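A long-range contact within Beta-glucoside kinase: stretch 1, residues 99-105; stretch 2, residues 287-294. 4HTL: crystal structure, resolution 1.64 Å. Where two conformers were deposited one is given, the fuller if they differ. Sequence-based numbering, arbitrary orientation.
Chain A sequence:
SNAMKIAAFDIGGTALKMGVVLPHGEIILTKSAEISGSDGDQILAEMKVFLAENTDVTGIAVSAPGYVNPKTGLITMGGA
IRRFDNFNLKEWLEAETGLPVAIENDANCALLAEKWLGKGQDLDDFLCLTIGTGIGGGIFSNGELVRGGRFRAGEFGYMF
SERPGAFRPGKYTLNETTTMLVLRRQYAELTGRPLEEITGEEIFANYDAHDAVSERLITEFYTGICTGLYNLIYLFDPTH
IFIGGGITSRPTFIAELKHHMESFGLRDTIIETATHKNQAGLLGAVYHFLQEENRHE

Stretch 1 (99-105) LPVAIEN
Stretch 2, residues 287-294: YHFLQEEN

The imidazole of His-288 packs against the backbone and side chains of a strand more than 180 residues earlier: its NE2 lies 3.0 Å from Ile-103 O, a separation at which the geometry leaves open whether they hydrogen-bond. The same ring carries a CH-pi contact, with Glu-104 CB 4.0 Å from the ring centroid and 26° off the normal, hence over one face; the closest atoms of that pair, Glu-104 CB and His-288 CD2, are 3.7 Å apart. The ring pose corresponds to chi1 174° (t) and chi2 62°.

The frame is a strand, 101-105, crossed by a helix that begins before 287. Their axes approach to 7.6 Å, and their N-to-C directions diverge by 128°, so the helix runs obliquely against the strand direction. Register follows: Ala-102 CA is 5.1 Å from Phe-289 CA, and Pro-100 CA is 8.4 Å from Glu-293 CA. Strand phi/psi values from Val-101 to Glu-104 stay extended, between -132/142 and -149/158, which alternates the side chains: Ala-102 and Glu-104 point CA-to-CB toward the helix, Val-101 and Ile-103 (both chi1 t) away. Helical phi/psi values near -60/-45 accompany backbone bonds from Gln-291 N to Tyr-287 O (3.0 Å), Glu-292 N to His-288 O (2.9 Å) and Glu-293 N to Phe-289 O (2.9 Å).

The small side chain of Ala-102 accompanies the closest approach of the backbones. Its CB sits 3.6 Å from Phe-289 CA, 3.9 Å from Phe-289 CD1 and 3.7 Å from His-288 CD2. Phe-289 leaves its backbone sideways, but chi1 175° (t) and chi2 96° bring the ring end nearer the strand. Pro-100 O meets the ring edge, 3.6 Å from Phe-289 CE1, while Pro-100 CG, in a C-gamma endo ring, makes an apolar contact with Phe-289 CZ at 4.1 Å.

At the periphery, Glu-293 (m, m, chi3 -64°) brings OE2 to 3.4 Å from Pro-100 CB. Two waters lie between Val-101 O and the acidic side chains and can donate to each, although each has more acceptors in reach than protons. Water 1 is placed to donate to Glu-292 OE1 (2.9 Å from the water O) and weakly to Val-101 O (3.5 Å from the same O); water 2 reverses the balance, its O lying 2.9 Å from Val-101 O and, in a weak bond, 3.5 Å from Glu-293 OE2. Glu-104 (t, p, chi3 93°) turns back on its own stretch, where Asn-105 N donates to Glu-104 OE2 at 2.8 Å and 155°. Altogether 327 Å² is buried, summed over both sides.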

# COMPACT_ATOMS: atom_id res chain seq x y z
N LEU A 99 -35.94 8.73 -1.45
CA LEU A 99 -35.34 7.77 -2.36
C LEU A 99 -34.15 7.11 -1.72
O LEU A 99 -33.48 7.73 -0.88
CB LEU A 99 -34.84 8.46 -3.63
CG LEU A 99 -35.94 9.03 -4.53
CD1 LEU A 99 -35.29 9.80 -5.67
CD2 LEU A 99 -36.86 7.92 -5.06
N PRO A 100 -33.84 5.85 -2.12
CA PRO A 100 -32.59 5.24 -1.66
C PRO A 100 -31.38 6.01 -2.17
O PRO A 100 -31.40 6.52 -3.31
CB PRO A 100 -32.64 3.83 -2.26
CG PRO A 100 -33.57 3.94 -3.42
CD PRO A 100 -34.58 4.99 -3.06
N VAL A 101 -30.35 6.11 -1.32
CA VAL A 101 -29.15 6.89 -1.59
C VAL A 101 -27.90 6.05 -1.28
O VAL A 101 -27.89 5.25 -0.34
CB VAL A 101 -29.13 8.20 -0.75
CG1 VAL A 101 -27.86 9.02 -1.04
CG2 VAL A 101 -30.40 9.02 -1.02
N ALA A 102 -26.88 6.20 -2.11
CA ALA A 102 -25.57 5.65 -1.83
C ALA A 102 -24.51 6.72 -2.07
O ALA A 102 -24.66 7.64 -2.90
CB ALA A 102 -25.30 4.41 -2.66
N ILE A 103 -23.44 6.60 -1.32
CA ILE A 103 -22.32 7.52 -1.42
C ILE A 103 -20.99 6.77 -1.27
O ILE A 103 -20.87 5.82 -0.47
CB ILE A 103 -22.46 8.62 -0.38
CG1 ILE A 103 -21.34 9.64 -0.55
CG2 ILE A 103 -22.45 8.02 1.01
CD1 ILE A 103 -21.68 10.95 0.10
N GLU A 104 -19.99 7.20 -2.06
CA GLU A 104 -18.65 6.60 -2.04
C GLU A 104 -17.68 7.74 -2.39
O GLU A 104 -18.08 8.76 -2.96
CB GLU A 104 -18.56 5.44 -3.04
CG GLU A 104 -17.18 4.73 -3.20
CD GLU A 104 -16.58 4.20 -1.94
OE1 GLU A 104 -16.80 3.03 -1.63
OE2 GLU A 104 -15.85 4.96 -1.25
N ASN A 105 -16.42 7.60 -2.01
CA ASN A 105 -15.37 8.56 -2.31
C ASN A 105 -15.08 8.67 -3.81
O ASN A 105 -15.23 7.68 -4.54
CB ASN A 105 -14.13 8.13 -1.52
CG ASN A 105 -12.84 8.68 -2.07
OD1 ASN A 105 -12.21 8.05 -2.93
ND2 ASN A 105 -12.39 9.82 -1.52
N TYR A 287 -22.30 2.17 -9.85
CA TYR A 287 -21.88 0.84 -9.48
C TYR A 287 -22.00 0.59 -7.98
O TYR A 287 -22.57 -0.44 -7.56
CB TYR A 287 -20.48 0.56 -9.97
CG TYR A 287 -19.99 -0.83 -9.75
CD1 TYR A 287 -20.20 -1.82 -10.71
CD2 TYR A 287 -19.22 -1.14 -8.66
CE1 TYR A 287 -19.71 -3.09 -10.55
CE2 TYR A 287 -18.72 -2.42 -8.49
CZ TYR A 287 -18.98 -3.39 -9.45
OH TYR A 287 -18.48 -4.66 -9.32
N HIS A 288 -21.48 1.51 -7.18
CA HIS A 288 -21.62 1.38 -5.72
C HIS A 288 -23.06 1.30 -5.29
O HIS A 288 -23.42 0.44 -4.50
CB HIS A 288 -20.89 2.54 -5.02
CG HIS A 288 -21.09 2.58 -3.55
ND1 HIS A 288 -20.70 1.58 -2.74
CD2 HIS A 288 -21.71 3.52 -2.74
CE1 HIS A 288 -21.03 1.88 -1.47
NE2 HIS A 288 -21.67 3.06 -1.47
N PHE A 289 -23.91 2.18 -5.83
CA PHE A 289 -25.34 2.18 -5.52
C PHE A 289 -25.96 0.83 -5.84
O PHE A 289 -26.70 0.27 -5.03
CB PHE A 289 -26.06 3.28 -6.33
CG PHE A 289 -27.56 3.26 -6.17
CD1 PHE A 289 -28.18 4.09 -5.27
CD2 PHE A 289 -28.34 2.42 -6.95
CE1 PHE A 289 -29.56 4.07 -5.12
CE2 PHE A 289 -29.71 2.39 -6.81
CZ PHE A 289 -30.32 3.21 -5.89
N LEU A 290 -25.62 0.29 -7.02
CA LEU A 290 -26.17 -1.01 -7.46
C LEU A 290 -25.74 -2.18 -6.54
O LEU A 290 -26.52 -3.10 -6.28
CB LEU A 290 -25.79 -1.30 -8.92
CG LEU A 290 -26.47 -0.43 -9.98
CD1 LEU A 290 -25.85 -0.67 -11.35
CD2 LEU A 290 -27.99 -0.62 -10.05
N GLN A 291 -24.51 -2.12 -6.04
CA GLN A 291 -23.98 -3.10 -5.07
C GLN A 291 -24.73 -3.00 -3.75
O GLN A 291 -25.06 -4.01 -3.12
CB GLN A 291 -22.49 -2.86 -4.82
CG GLN A 291 -21.57 -3.40 -5.91
CD GLN A 291 -20.15 -3.51 -5.42
OE1 GLN A 291 -19.61 -2.58 -4.81
NE2 GLN A 291 -19.53 -4.65 -5.67
N GLU A 292 -24.97 -1.76 -3.32
CA GLU A 292 -25.69 -1.50 -2.08
C GLU A 292 -27.15 -1.97 -2.14
O GLU A 292 -27.67 -2.50 -1.13
CB GLU A 292 -25.63 -0.02 -1.69
CG GLU A 292 -24.27 0.42 -1.12
CD GLU A 292 -23.97 -0.22 0.21
OE1 GLU A 292 -24.58 0.17 1.24
OE2 GLU A 292 -23.11 -1.14 0.24
N GLU A 293 -27.82 -1.76 -3.28
CA GLU A 293 -29.20 -2.20 -3.39
C GLU A 293 -29.32 -3.72 -3.21
O GLU A 293 -30.33 -4.18 -2.70
CB GLU A 293 -29.87 -1.70 -4.67
CG GLU A 293 -30.19 -0.21 -4.62
CD GLU A 293 -31.17 0.18 -3.52
OE1 GLU A 293 -32.34 -0.27 -3.57
OE2 GLU A 293 -30.78 0.95 -2.61
N ASN A 294 -28.29 -4.47 -3.57
CA ASN A 294 -28.14 -5.87 -3.14
C ASN A 294 -27.34 -5.92 -1.85
O ASN A 294 -27.84 -6.38 -0.82
CB ASN A 294 -27.42 -6.69 -4.20
CG ASN A 294 -28.17 -6.72 -5.51
OD1 ASN A 294 -29.37 -7.01 -5.55
ND2 ASN A 294 -27.47 -6.41 -6.60
O HOH W 1 -25.85 2.79 1.06
O HOH W 2 -28.08 2.40 -0.95